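Local atomic coordinates of protein PTHB1 (Homo sapiens, PDB entry 4YD8), a protein that forms part of the BBSome, a coat complex thought to sort specific membrane proteins to primary cilia and required for ciliogenesis. Residues A[193-197]-A[208-214]; A[187-191]-A[249-254]; A[13-18]-A[56-60]. One frame throughout, in Å; residues are numbered along the deposited sequence.

Interaction 1: residues A[193-197]-A[208-214]; sequences RTDSF and SYKYQVL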
ATOM      1  N   ARG A 193      -0.584  15.580   7.071  1.00 27.24           N
ATOM      2  CA  ARG A 193      -0.960  16.991   7.018  1.00 30.90           C
ATOM      3  C   ARG A 193      -1.889  17.361   8.170  1.00 35.34           C
ATOM      4  O   ARG A 193      -1.793  18.457   8.726  1.00 36.88           O
ATOM      5  CB  ARG A 193      -1.622  17.332   5.679  1.00 34.90           C
ATOM      6  N   THR A 194      -2.773  16.445   8.542  1.00 28.97           N
ATOM      7  CA  THR A 194      -3.696  16.718   9.641  1.00 31.10           C
ATOM      8  C   THR A 194      -3.331  15.948  10.906  1.00 32.43           C
ATOM      9  O   THR A 194      -4.065  16.003  11.895  1.00 33.56           O
ATOM     10  CB  THR A 194      -5.137  16.366   9.258  1.00 32.60           C
ATOM     11  OG1 THR A 194      -5.215  14.969   8.977  1.00 29.29           O
ATOM     12  CG2 THR A 194      -5.567  17.148   8.006  1.00 30.16           C
ATOM     13  N   ASP A 195      -2.206  15.241  10.851  1.00 31.04           N
ATOM     14  CA  ASP A 195      -1.745  14.345  11.920  1.00 29.18           C
ATOM     15  C   ASP A 195      -2.931  13.545  12.476  1.00 29.99           C
ATOM     16  O   ASP A 195      -3.255  13.624  13.664  1.00 30.66           O
ATOM     17  CB  ASP A 195      -1.018  15.144  13.016  1.00 29.05           C
ATOM     18  CG  ASP A 195      -0.324  14.251  14.050  1.00 32.57           C
ATOM     19  OD1 ASP A 195       0.133  13.139  13.709  1.00 32.89           O
ATOM     20  OD2 ASP A 195      -0.244  14.661  15.225  1.00 37.66           O
ATOM     21  N   SER A 196      -3.587  12.794  11.590  1.00 27.86           N
ATOM     22  CA  SER A 196      -4.777  12.029  11.963  1.00 26.91           C
ATOM     23  C   SER A 196      -4.801  10.644  11.337  1.00 28.30           C
ATOM     24  O   SER A 196      -4.154  10.394  10.312  1.00 25.48           O
ATOM     25  CB  SER A 196      -6.058  12.777  11.561  1.00 28.21           C
ATOM     26  OG  SER A 196      -6.119  14.059  12.158  1.00 31.42           O
ATOM     27  N   PHE A 197      -5.562   9.750  11.962  1.00 28.03           N
ATOM     28  CA  PHE A 197      -5.833   8.431  11.408  1.00 25.54           C
ATOM     29  C   PHE A 197      -7.195   8.425  10.743  1.00 27.02           C
ATOM     30  O   PHE A 197      -8.171   8.919  11.308  1.00 26.47           O
ATOM     31  CB  PHE A 197      -5.789   7.346  12.488  1.00 26.12           C
ATOM     32  CG  PHE A 197      -4.431   7.157  13.101  1.00 28.22           C
ATOM     33  CD1 PHE A 197      -3.401   6.595  12.370  1.00 28.90           C
ATOM     34  CD2 PHE A 197      -4.190   7.535  14.405  1.00 34.87           C
ATOM     35  CE1 PHE A 197      -2.146   6.420  12.933  1.00 27.46           C
ATOM     36  CE2 PHE A 197      -2.932   7.359  14.979  1.00 34.76           C
ATOM     37  CZ  PHE A 197      -1.913   6.806  14.229  1.00 28.13           C
ATOM     38  N   SER A 208     -12.151  10.459  10.942  1.00 25.60           N
ATOM     39  CA  SER A 208     -10.805  10.977  11.131  1.00 28.13           C
ATOM     40  C   SER A 208     -10.572  11.220  12.619  1.00 27.92           C
ATOM     41  O   SER A 208     -11.349  11.917  13.262  1.00 31.25           O
ATOM     42  CB  SER A 208     -10.600  12.272  10.346  1.00 29.19           C
ATOM     43  OG  SER A 208      -9.292  12.796  10.521  1.00 30.60           O
ATOM     44  N   TYR A 209      -9.495  10.645  13.146  1.00 27.18           N
ATOM     45  CA  TYR A 209      -9.131  10.797  14.552  1.00 30.54           C
ATOM     46  C   TYR A 209      -7.773  11.476  14.695  1.00 33.90           C
ATOM     47  O   TYR A 209      -6.783  10.979  14.173  1.00 28.05           O
ATOM     48  CB  TYR A 209      -9.070   9.436  15.247  1.00 33.36           C
ATOM     49  CG  TYR A 209     -10.382   8.705  15.286  1.00 30.84           C
ATOM     50  CD1 TYR A 209     -10.745   7.843  14.260  1.00 30.19           C
ATOM     51  CD2 TYR A 209     -11.265   8.878  16.350  1.00 32.71           C
ATOM     52  CE1 TYR A 209     -11.954   7.167  14.282  1.00 34.56           C
ATOM     53  CE2 TYR A 209     -12.486   8.206  16.381  1.00 37.53           C
ATOM     54  CZ  TYR A 209     -12.820   7.351  15.338  1.00 36.29           C
ATOM     55  OH  TYR A 209     -14.018   6.667  15.341  1.00 39.39           O
ATOM     56  N   LYS A 210      -7.724  12.589  15.417  1.00 32.67           N
ATOM     57  CA  LYS A 210      -6.464  13.276  15.682  0.52 35.27           C
ATOM     58  C   LYS A 210      -5.538  12.416  16.529  1.00 36.34           C
ATOM     59  O   LYS A 210      -5.967  11.830  17.532  1.00 33.77           O
ATOM     60  CB  LYS A 210      -6.710  14.612  16.385  0.52 38.76           C
ATOM     61  CG  LYS A 210      -7.500  15.618  15.564  0.52 41.82           C
ATOM     62  CD  LYS A 210      -6.833  16.990  15.581  0.52 46.25           C
ATOM     63  CE  LYS A 210      -5.816  17.145  14.443  0.52 43.49           C
ATOM     64  NZ  LYS A 210      -4.551  16.353  14.604  0.52 37.99           N
ATOM     65  N   TYR A 211      -4.268  12.339  16.130  1.00 30.91           N
ATOM     66  CA  TYR A 211      -3.290  11.553  16.875  1.00 32.17           C
ATOM     67  C   TYR A 211      -3.190  11.952  18.350  1.00 34.50           C
ATOM     68  O   TYR A 211      -3.157  11.089  19.234  1.00 38.90           O
ATOM     69  CB  TYR A 211      -1.902  11.669  16.246  1.00 31.46           C
ATOM     70  CG  TYR A 211      -0.864  10.891  17.019  1.00 33.03           C
ATOM     71  CD1 TYR A 211      -0.840   9.505  16.968  1.00 35.19           C
ATOM     72  CD2 TYR A 211       0.080  11.534  17.801  1.00 34.55           C
ATOM     73  CE1 TYR A 211       0.093   8.780  17.664  1.00 34.64           C
ATOM     74  CE2 TYR A 211       1.029  10.810  18.507  1.00 44.06           C
ATOM     75  CZ  TYR A 211       1.027   9.429  18.429  1.00 38.38           C
ATOM     76  OH  TYR A 211       1.953   8.691  19.121  1.00 50.04           O
ATOM     77  N   GLN A 212      -3.133  13.252  18.621  1.00 34.99           N
ATOM     78  CA  GLN A 212      -2.965  13.697  20.006  1.00 38.44           C
ATOM     79  C   GLN A 212      -4.211  13.416  20.838  1.00 43.52           C
ATOM     80  O   GLN A 212      -4.104  13.111  22.023  1.00 46.55           O
ATOM     81  CB  GLN A 212      -2.608  15.183  20.069  1.00 47.09           C
ATOM     82  CG  GLN A 212      -1.254  15.522  19.427  1.00 57.24           C
ATOM     83  CD  GLN A 212      -0.057  14.875  20.129  1.00 62.94           C
ATOM     84  OE1 GLN A 212      -0.156  14.407  21.267  1.00 65.98           O
ATOM     85  NE2 GLN A 212       1.082  14.854  19.445  1.00 59.57           N
ATOM     86  N   VAL A 213      -5.384  13.496  20.216  1.00 40.22           N
ATOM     87  CA  VAL A 213      -6.620  13.133  20.896  1.00 44.67           C
ATOM     88  C   VAL A 213      -6.583  11.651  21.255  1.00 45.45           C
ATOM     89  O   VAL A 213      -6.936  11.267  22.365  1.00 47.28           O
ATOM     90  CB  VAL A 213      -7.859  13.446  20.035  1.00 45.71           C
ATOM     91  CG1 VAL A 213      -9.096  12.754  20.593  1.00 45.58           C
ATOM     92  CG2 VAL A 213      -8.070  14.941  19.958  1.00 43.57           C
ATOM     93  N   LEU A 214      -6.132  10.821  20.322  1.00 41.03           N
ATOM     94  CA  LEU A 214      -5.906   9.404  20.604  1.00 38.06           C
ATOM     95  C   LEU A 214      -4.918   9.208  21.741  1.00 40.41           C
ATOM     96  O   LEU A 214      -5.191   8.481  22.691  1.00 45.38           O
ATOM     97  CB  LEU A 214      -5.391   8.684  19.354  1.00 38.60           C
ATOM     98  CG  LEU A 214      -6.496   8.074  18.502  1.00 50.80           C
ATOM     99  CD1 LEU A 214      -6.019   7.894  17.090  1.00 51.97           C
ATOM    100  CD2 LEU A 214      -6.898   6.741  19.086  1.00 56.99           C
TER
HETATM  101  O   HOH W   1      -7.915  14.229   8.661  1.00 30.49           O
HETATM  102  O   HOH W   2      -2.734  15.321  16.529  1.00 40.84           O
HETATM  103  O   HOH W   3      -8.725  15.136  11.672  1.00 41.90           O
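Two reciprocal backbone hydrogen bonds, Phe-197 N to Tyr-209 O and Tyr-209 N to Phe-197 O, both 2.8 Å, make this an antiparallel hydrogen-bonded pair; Ser-196 and Lys-210 form the adjoining non-hydrogen-bonded pair. Beyond it Tyr-211 N donates to Asp-195 O (3.0 Å), so pairing continues into the first turn of helix 211-216, for which Lys-210 is the N-cap residue. The Lys-210 side chain folds back over the strands: NZ gives a hydrogen bond to Thr-194 O (2.8 Å) and a weak one to Asp-195 O (3.2 Å), while Ser-196 OG shares Thr-194 O at 2.8 Å. Asp-195, with positive phi (42°), and Ser-196 both face Ser-191 in a G1 beta bulge. Water 2 links Asp-195 OD2, Lys-210 NZ and Gln-212 N; waters 3 and 1 join Ser-208 OG to Ser-196 OG and to Thr-194 OG1, itself hydrogen-bonded to Ser-191 OG. Tyr-190 and Gly-148 hold Asp-195 OD1. Phe-197 CD2, at the ring edge, meets Leu-214 CD1 at 3.3 Å. Phe-197 CE2 lies 3.6 Å from Tyr-211 CD1. Phe-147, near Gly-145, a residue critical for stability, packs on both rings. The hairpin forms the middle of one propeller blade: Ser-208 hydrogen-bonds through its backbone to Asp-240 and Trp-241, at the edge of strand 241-244, and Tyr-211 and Leu-214 press on strand 164-169 of the preceding blade.

Interaction 2: residues A[187-191]-A[249-254]; sequences PLAYS and ALDICI
Strand 188-191 runs nearly parallel to strand 251-254, at 15° with axes 6.6 Å apart, and the two meet through side chains rather than backbone pairing. Pro-187 (phi/psi -63/157°, C-gamma endo) leads, its CA 5.3 Å from that of Asp-251. Its CB lies 3.8 Å from Asp-251 CA, its CG 3.8 Å from Ile-252 CG1 and 4.2 Å from Ala-249 CB; Pro-187 O sits 3.7 Å from Ile-252 CD1. Leu-188 is extended and points away. Ala-189 points toward the partner, setting its CB between Ile-252 CG2 (4.0 Å) and Ile-254 CD1 (3.9 Å); both isoleucines are m at chi1 and t at chi2. Tyr-190, with chi1 t, points away, its hydroxyl hydrogen-bonded to Asp-195, but the carbonyl Tyr-190 O comes 3.5 Å from Ile-254 CD1. Ser-191 places CB 3.5 Å from Ile-254 CD1, with OG hydrogen-bonded to Thr-194. Opposite, a classic bulge at Leu-250 and Asp-251, both facing Leu-267, turns the chain before strand 251-254, and Leu-198 and Val-200 continue the apolar layer. Such a side-chain interface between the first, innermost strands of successive four-stranded sheets is characteristic of adjacent blades in a seven-bladed beta-propeller.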
ATOM      1  N   PRO A 187     -10.470  -0.091   6.212  1.00 22.24           N
ATOM      2  CA  PRO A 187      -9.124   0.318   5.804  1.00 22.43           C
ATOM      3  C   PRO A 187      -8.601   1.392   6.742  1.00 23.72           C
ATOM      4  O   PRO A 187      -9.396   2.095   7.387  1.00 26.38           O
ATOM      5  CB  PRO A 187      -9.319   0.864   4.367  1.00 26.97           C
ATOM      6  CG  PRO A 187     -10.770   1.154   4.247  1.00 27.17           C
ATOM      7  CD  PRO A 187     -11.501   0.224   5.211  1.00 23.28           C
ATOM      8  N   LEU A 188      -7.281   1.524   6.821  1.00 21.62           N
ATOM      9  CA  LEU A 188      -6.666   2.439   7.768  1.00 24.02           C
ATOM     10  C   LEU A 188      -5.546   3.237   7.105  1.00 26.30           C
ATOM     11  O   LEU A 188      -4.722   2.666   6.396  1.00 24.58           O
ATOM     12  CB  LEU A 188      -6.111   1.656   8.960  1.00 23.51           C
ATOM     13  CG  LEU A 188      -5.383   2.449  10.048  1.00 27.45           C
ATOM     14  CD1 LEU A 188      -6.367   3.261  10.901  1.00 26.64           C
ATOM     15  CD2 LEU A 188      -4.566   1.508  10.941  1.00 26.56           C
ATOM     16  N   ALA A 189      -5.510   4.543   7.339  1.00 23.02           N
ATOM     17  CA  ALA A 189      -4.441   5.373   6.773  1.00 21.69           C
ATOM     18  C   ALA A 189      -4.105   6.529   7.702  1.00 23.33           C
ATOM     19  O   ALA A 189      -4.937   6.978   8.489  1.00 29.99           O
ATOM     20  CB  ALA A 189      -4.838   5.895   5.367  1.00 21.45           C
ATOM     21  N   TYR A 190      -2.857   6.978   7.631  1.00 21.94           N
ATOM     22  CA  TYR A 190      -2.403   8.135   8.391  1.00 22.01           C
ATOM     23  C   TYR A 190      -2.250   9.350   7.482  1.00 25.67           C
ATOM     24  O   TYR A 190      -1.656   9.262   6.398  1.00 26.80           O
ATOM     25  CB  TYR A 190      -1.063   7.840   9.094  1.00 21.67           C
ATOM     26  CG  TYR A 190      -0.454   9.072   9.743  1.00 23.63           C
ATOM     27  CD1 TYR A 190      -1.036   9.644  10.871  1.00 23.34           C
ATOM     28  CD2 TYR A 190       0.688   9.670   9.219  1.00 25.06           C
ATOM     29  CE1 TYR A 190      -0.495  10.775  11.468  1.00 26.42           C
ATOM     30  CE2 TYR A 190       1.238  10.798   9.815  1.00 25.23           C
ATOM     31  CZ  TYR A 190       0.638  11.346  10.939  1.00 25.10           C
ATOM     32  OH  TYR A 190       1.166  12.475  11.534  1.00 27.93           O
ATOM     33  N   SER A 191      -2.784  10.485   7.918  1.00 25.15           N
ATOM     34  CA  SER A 191      -2.594  11.750   7.208  1.00 26.15           C
ATOM     35  C   SER A 191      -1.565  12.605   7.939  1.00 30.65           C
ATOM     36  O   SER A 191      -1.814  13.043   9.052  1.00 29.31           O
ATOM     37  CB  SER A 191      -3.919  12.508   7.090  1.00 30.75           C
ATOM     38  OG  SER A 191      -3.697  13.864   6.745  1.00 35.07           O
ATOM     39  N   ALA A 249     -16.345   0.779   2.202  1.00 24.31           N
ATOM     40  CA  ALA A 249     -15.068   1.144   1.576  1.00 23.97           C
ATOM     41  C   ALA A 249     -14.150  -0.057   1.385  1.00 30.80           C
ATOM     42  O   ALA A 249     -14.052  -0.921   2.257  1.00 29.17           O
ATOM     43  CB  ALA A 249     -14.361   2.201   2.407  1.00 27.30           C
ATOM     44  N   LEU A 250     -13.475  -0.095   0.239  1.00 23.29           N
ATOM     45  CA  LEU A 250     -12.456  -1.107  -0.029  0.50 25.77           C
ATOM     46  C   LEU A 250     -11.069  -0.665   0.440  1.00 26.65           C
ATOM     47  O   LEU A 250     -10.273  -1.474   0.925  1.00 24.46           O
ATOM     48  CB  LEU A 250     -12.409  -1.426  -1.529  0.50 26.23           C
ATOM     49  CG  LEU A 250     -13.629  -2.119  -2.140  0.50 31.65           C
ATOM     50  CD1 LEU A 250     -13.447  -2.299  -3.642  0.50 34.26           C
ATOM     51  CD2 LEU A 250     -13.867  -3.463  -1.470  0.50 33.50           C
ATOM     52  N   ASP A 251     -10.775   0.618   0.278  1.00 21.21           N
ATOM     53  CA  ASP A 251      -9.436   1.108   0.554  1.00 24.65           C
ATOM     54  C   ASP A 251      -9.466   2.614   0.776  1.00 26.27           C
ATOM     55  O   ASP A 251     -10.406   3.297   0.346  1.00 25.50           O
ATOM     56  CB  ASP A 251      -8.493   0.744  -0.621  1.00 23.24           C
ATOM     57  CG  ASP A 251      -7.022   0.755  -0.229  1.00 29.15           C
ATOM     58  OD1 ASP A 251      -6.732   0.900   0.977  1.00 25.85           O
ATOM     59  OD2 ASP A 251      -6.153   0.588  -1.127  1.00 27.51           O
ATOM     60  N   ILE A 252      -8.440   3.113   1.463  1.00 24.62           N
ATOM     61  CA  ILE A 252      -8.181   4.545   1.599  1.00 28.55           C
ATOM     62  C   ILE A 252      -6.727   4.800   1.252  1.00 33.26           C
ATOM     63  O   ILE A 252      -5.857   4.023   1.633  1.00 33.85           O
ATOM     64  CB  ILE A 252      -8.409   5.070   3.029  1.00 35.92           C
ATOM     65  CG1 ILE A 252      -9.817   4.802   3.509  1.00 39.48           C
ATOM     66  CG2 ILE A 252      -8.113   6.575   3.121  1.00 34.79           C
ATOM     67  CD1 ILE A 252      -9.896   4.893   5.029  1.00 41.25           C
ATOM     68  N   CYS A 253      -6.468   5.892   0.548  1.00 25.99           N
ATOM     69  CA  CYS A 253      -5.107   6.275   0.177  1.00 26.57           C
ATOM     70  C   CYS A 253      -4.971   7.779   0.367  1.00 33.68           C
ATOM     71  O   CYS A 253      -5.720   8.541  -0.243  1.00 35.98           O
ATOM     72  CB  CYS A 253      -4.820   5.894  -1.282  1.00 20.67           C
ATOM     73  SG  CYS A 253      -3.063   6.184  -1.766  1.00 41.35           S
ATOM     74  N   ILE A 254      -4.036   8.225   1.198  1.00 25.67           N
ATOM     75  CA  ILE A 254      -3.856   9.670   1.376  1.00 21.58           C
ATOM     76  C   ILE A 254      -2.636  10.136   0.602  1.00 28.94           C
ATOM     77  O   ILE A 254      -1.543   9.637   0.831  1.00 27.46           O
ATOM     78  CB  ILE A 254      -3.707  10.044   2.845  1.00 30.34           C
ATOM     79  CG1 ILE A 254      -4.973   9.611   3.611  1.00 32.79           C
ATOM     80  CG2 ILE A 254      -3.474  11.550   2.990  1.00 26.47           C
ATOM     81  CD1 ILE A 254      -4.871   9.786   5.081  1.00 41.42           C
TER

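Interaction 3: residues A[13-18]-A[56-60]; sequences WWSTIL and FSPHP
Residues 13-17 are extended except at Trp-13, whose psi of 2° belongs to a classic beta bulge: Trp-13 and Trp-14 both face Cys-360. The bulge lets both tryptophans point toward 56-60, an irregular segment running roughly the other way (end-to-end directions 147° apart), with Trp-13 and Pro-60 CA atoms 5.7 Å apart. Trp-13 takes chi1 p (56°) and chi2 -90°, which brings the edge of its six-membered ring to the backbone of 58-60: CZ3 lies 3.7 Å from Pro-58 O and 3.8 Å from Pro-60 N, and CH2 is 4.0 Å from Pro-58 CG. Tyr-362 stacks on this indole. Trp-14 is t with chi2 91°; Pro-58 CB sits over its five-membered ring in a CH-pi contact, 3.5 Å from the centroid and 12° off the normal. Residues 13-17 end the N-terminal strand 8-17, which pairs with 357-362 as the outer strand of the last blade, the velcro closure familiar in beta-propellers; 56-60 leaves strand 52-56 of the next blade, so the contact spans the junction between the two. Phe-56, chi1 m (-62°) and chi2 88°, turns its face to the edge of Trp-14 in an offset edge-to-face pair, centroids 5.4 Å apart and planes at 62°. Thr-16 (chi1 t) brings CG2 4.1 Å from Phe-56 CZ, and Leu-18 (m, t) brings CD2 to 3.5 Å from the same CZ. Ser-15 and Ile-17 point away. Trp-14 CD1 approaches His-59 O at 3.4 Å, and Asp-71 accepts hydrogen bonds from both Trp-14 NE1 and His-59 N.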
ATOM      1  N   TRP A  13       6.509  -6.352 -19.440  1.00 28.61           N
ATOM      2  CA  TRP A  13       7.891  -6.685 -19.726  1.00 32.04           C
ATOM      3  C   TRP A  13       8.455  -7.699 -18.741  1.00 32.08           C
ATOM      4  O   TRP A  13       9.625  -8.065 -18.841  1.00 26.89           O
ATOM      5  CB  TRP A  13       8.759  -5.417 -19.758  1.00 26.46           C
ATOM      6  CG  TRP A  13       8.726  -4.571 -18.513  1.00 25.00           C
ATOM      7  CD1 TRP A  13       7.862  -3.542 -18.235  1.00 24.94           C
ATOM      8  CD2 TRP A  13       9.613  -4.662 -17.397  1.00 24.41           C
ATOM      9  NE1 TRP A  13       8.150  -3.007 -16.999  1.00 23.55           N
ATOM     10  CE2 TRP A  13       9.231  -3.665 -16.473  1.00 24.43           C
ATOM     11  CE3 TRP A  13      10.703  -5.493 -17.087  1.00 28.09           C
ATOM     12  CZ2 TRP A  13       9.893  -3.479 -15.259  1.00 26.44           C
ATOM     13  CZ3 TRP A  13      11.358  -5.311 -15.881  1.00 32.71           C
ATOM     14  CH2 TRP A  13      10.948  -4.315 -14.975  1.00 28.45           C
ATOM     15  N   TRP A  14       7.625  -8.163 -17.806  1.00 26.20           N
ATOM     16  CA  TRP A  14       8.063  -9.141 -16.806  1.00 26.44           C
ATOM     17  C   TRP A  14       6.873  -9.680 -16.028  1.00 31.06           C
ATOM     18  O   TRP A  14       6.001  -8.920 -15.605  1.00 26.49           O
ATOM     19  CB  TRP A  14       9.062  -8.526 -15.826  1.00 27.79           C
ATOM     20  CG  TRP A  14       9.663  -9.485 -14.818  1.00 31.05           C
ATOM     21  CD1 TRP A  14      10.807 -10.210 -14.965  1.00 34.47           C
ATOM     22  CD2 TRP A  14       9.175  -9.771 -13.496  1.00 26.59           C
ATOM     23  NE1 TRP A  14      11.053 -10.948 -13.834  1.00 36.17           N
ATOM     24  CE2 TRP A  14      10.069 -10.698 -12.917  1.00 33.15           C
ATOM     25  CE3 TRP A  14       8.065  -9.357 -12.760  1.00 26.86           C
ATOM     26  CZ2 TRP A  14       9.895 -11.201 -11.626  1.00 33.96           C
ATOM     27  CZ3 TRP A  14       7.898  -9.852 -11.473  1.00 28.58           C
ATOM     28  CH2 TRP A  14       8.806 -10.766 -10.923  1.00 28.02           C
ATOM     29  N   SER A  15       6.837 -10.991 -15.825  1.00 27.40           N
ATOM     30  CA  SER A  15       5.846 -11.559 -14.931  1.00 29.32           C
ATOM     31  C   SER A  15       6.387 -12.804 -14.252  1.00 30.50           C
ATOM     32  O   SER A  15       7.329 -13.438 -14.728  1.00 31.35           O
ATOM     33  CB  SER A  15       4.546 -11.876 -15.678  1.00 32.13           C
ATOM     34  OG  SER A  15       4.678 -13.025 -16.495  1.00 37.81           O
ATOM     35  N   THR A  16       5.805 -13.138 -13.114  1.00 25.60           N
ATOM     36  CA  THR A  16       6.121 -14.401 -12.471  1.00 26.39           C
ATOM     37  C   THR A  16       4.876 -14.901 -11.755  1.00 30.33           C
ATOM     38  O   THR A  16       3.881 -14.180 -11.621  1.00 27.64           O
ATOM     39  CB  THR A  16       7.312 -14.276 -11.480  1.00 30.13           C
ATOM     40  OG1 THR A  16       7.848 -15.577 -11.193  1.00 33.81           O
ATOM     41  CG2 THR A  16       6.887 -13.612 -10.174  1.00 31.05           C
ATOM     42  N   ILE A  17       4.933 -16.146 -11.308  1.00 32.69           N
ATOM     43  CA  ILE A  17       3.880 -16.693 -10.472  1.00 34.85           C
ATOM     44  C   ILE A  17       4.501 -17.051  -9.131  1.00 34.07           C
ATOM     45  O   ILE A  17       5.506 -17.760  -9.077  1.00 33.13           O
ATOM     46  CB  ILE A  17       3.215 -17.918 -11.124  1.00 34.33           C
ATOM     47  CG1 ILE A  17       2.537 -17.503 -12.429  1.00 34.68           C
ATOM     48  CG2 ILE A  17       2.198 -18.542 -10.182  1.00 35.54           C
ATOM     49  CD1 ILE A  17       1.891 -18.675 -13.187  1.00 40.25           C
ATOM     50  N   LEU A  18       3.915 -16.527  -8.057  1.00 27.12           N
ATOM     51  CA  LEU A  18       4.472 -16.665  -6.715  1.00 27.64           C
ATOM     52  C   LEU A  18       4.044 -17.953  -6.020  1.00 35.60           C
ATOM     53  O   LEU A  18       2.899 -18.081  -5.590  1.00 37.48           O
ATOM     54  CB  LEU A  18       4.054 -15.474  -5.857  1.00 26.72           C
ATOM     55  CG  LEU A  18       4.499 -14.113  -6.381  1.00 31.56           C
ATOM     56  CD1 LEU A  18       4.050 -13.016  -5.435  1.00 34.23           C
ATOM     57  CD2 LEU A  18       5.999 -14.106  -6.530  1.00 26.55           C
ATOM     58  N   PHE A  56      11.929  -8.855  -5.187  1.00 18.51           N
ATOM     59  CA  PHE A  56      12.368  -8.937  -6.589  1.00 19.25           C
ATOM     60  C   PHE A  56      12.972  -7.633  -7.081  1.00 24.31           C
ATOM     61  O   PHE A  56      12.548  -6.543  -6.696  1.00 23.39           O
ATOM     62  CB  PHE A  56      11.209  -9.277  -7.548  1.00 20.74           C
ATOM     63  CG  PHE A  56      10.555 -10.606  -7.299  1.00 23.23           C
ATOM     64  CD1 PHE A  56       9.509 -10.718  -6.396  1.00 27.58           C
ATOM     65  CD2 PHE A  56      10.974 -11.744  -7.992  1.00 27.59           C
ATOM     66  CE1 PHE A  56       8.892 -11.941  -6.176  1.00 24.25           C
ATOM     67  CE2 PHE A  56      10.360 -12.971  -7.778  1.00 27.58           C
ATOM     68  CZ  PHE A  56       9.316 -13.067  -6.857  1.00 26.61           C
ATOM     69  N   SER A  57      13.925  -7.765  -7.991  1.00 23.03           N
ATOM     70  CA  SER A  57      14.397  -6.642  -8.794  1.00 25.89           C
ATOM     71  C   SER A  57      14.326  -7.096 -10.247  1.00 25.22           C
ATOM     72  O   SER A  57      15.281  -7.629 -10.778  1.00 27.50           O
ATOM     73  CB  SER A  57      15.820  -6.236  -8.388  1.00 30.22           C
ATOM     74  OG  SER A  57      16.212  -5.046  -9.046  1.00 37.69           O
ATOM     75  N   PRO A  58      13.162  -6.926 -10.878  1.00 28.20           N
ATOM     76  CA  PRO A  58      12.909  -7.540 -12.190  1.00 28.83           C
ATOM     77  C   PRO A  58      13.712  -6.913 -13.325  1.00 29.03           C
ATOM     78  O   PRO A  58      13.982  -5.712 -13.323  1.00 28.11           O
ATOM     79  CB  PRO A  58      11.408  -7.312 -12.408  1.00 32.23           C
ATOM     80  CG  PRO A  58      11.044  -6.201 -11.491  1.00 36.15           C
ATOM     81  CD  PRO A  58      11.969  -6.274 -10.320  1.00 25.75           C
ATOM     82  N   HIS A  59      14.077  -7.744 -14.289  1.00 26.06           N
ATOM     83  CA  HIS A  59      14.775  -7.298 -15.490  1.00 30.50           C
ATOM     84  C   HIS A  59      14.087  -7.918 -16.690  1.00 32.50           C
ATOM     85  O   HIS A  59      13.597  -9.043 -16.610  1.00 32.69           O
ATOM     86  CB  HIS A  59      16.253  -7.705 -15.459  1.00 39.42           C
ATOM     87  CG  HIS A  59      17.038  -7.053 -14.367  1.00 47.34           C
ATOM     88  ND1 HIS A  59      17.026  -7.509 -13.066  1.00 50.09           N
ATOM     89  CD2 HIS A  59      17.860  -5.977 -14.378  1.00 55.70           C
ATOM     90  CE1 HIS A  59      17.800  -6.741 -12.323  1.00 54.22           C
ATOM     91  NE2 HIS A  59      18.316  -5.802 -13.096  1.00 59.44           N
ATOM     92  N   PRO A  60      14.047  -7.194 -17.812  1.00 33.13           N
ATOM     93  CA  PRO A  60      13.456  -7.785 -19.013  1.00 32.01           C
ATOM     94  C   PRO A  60      14.325  -8.915 -19.565  1.00 32.77           C
ATOM     95  O   PRO A  60      15.520  -8.991 -19.260  1.00 31.56           O
ATOM     96  CB  PRO A  60      13.392  -6.604 -19.986  1.00 34.42           C
ATOM     97  CG  PRO A  60      14.526  -5.746 -19.573  1.00 38.99           C
ATOM     98  CD  PRO A  60      14.567  -5.842 -18.062  1.00 33.13           C
TER

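Overall arrangement
The chain is the N-terminal seven-bladed beta-propeller domain of PTHB1. From the N terminus, interaction 3 closes first, bringing residues 56-60 back to strand 8-17 and tying the blade completed by that strand to the blade that follows it. Interaction 2, its segments 58 residues apart at their closest ends, joins two successive blades near the propeller axis. Interaction 1 opens and closes within that span, as a hairpin inside a single blade. Interactions 1 and 2 touch through neighbouring strands 188-191 and 196-200: Ser-191 N lies 2.8 Å from Ser-196 O, and Tyr-190 OH 2.5 Å from Asp-195 OD1, both probable hydrogen bonds. Interaction 3 stands apart, its centre about 39 Å from that of interaction 1, across the ring.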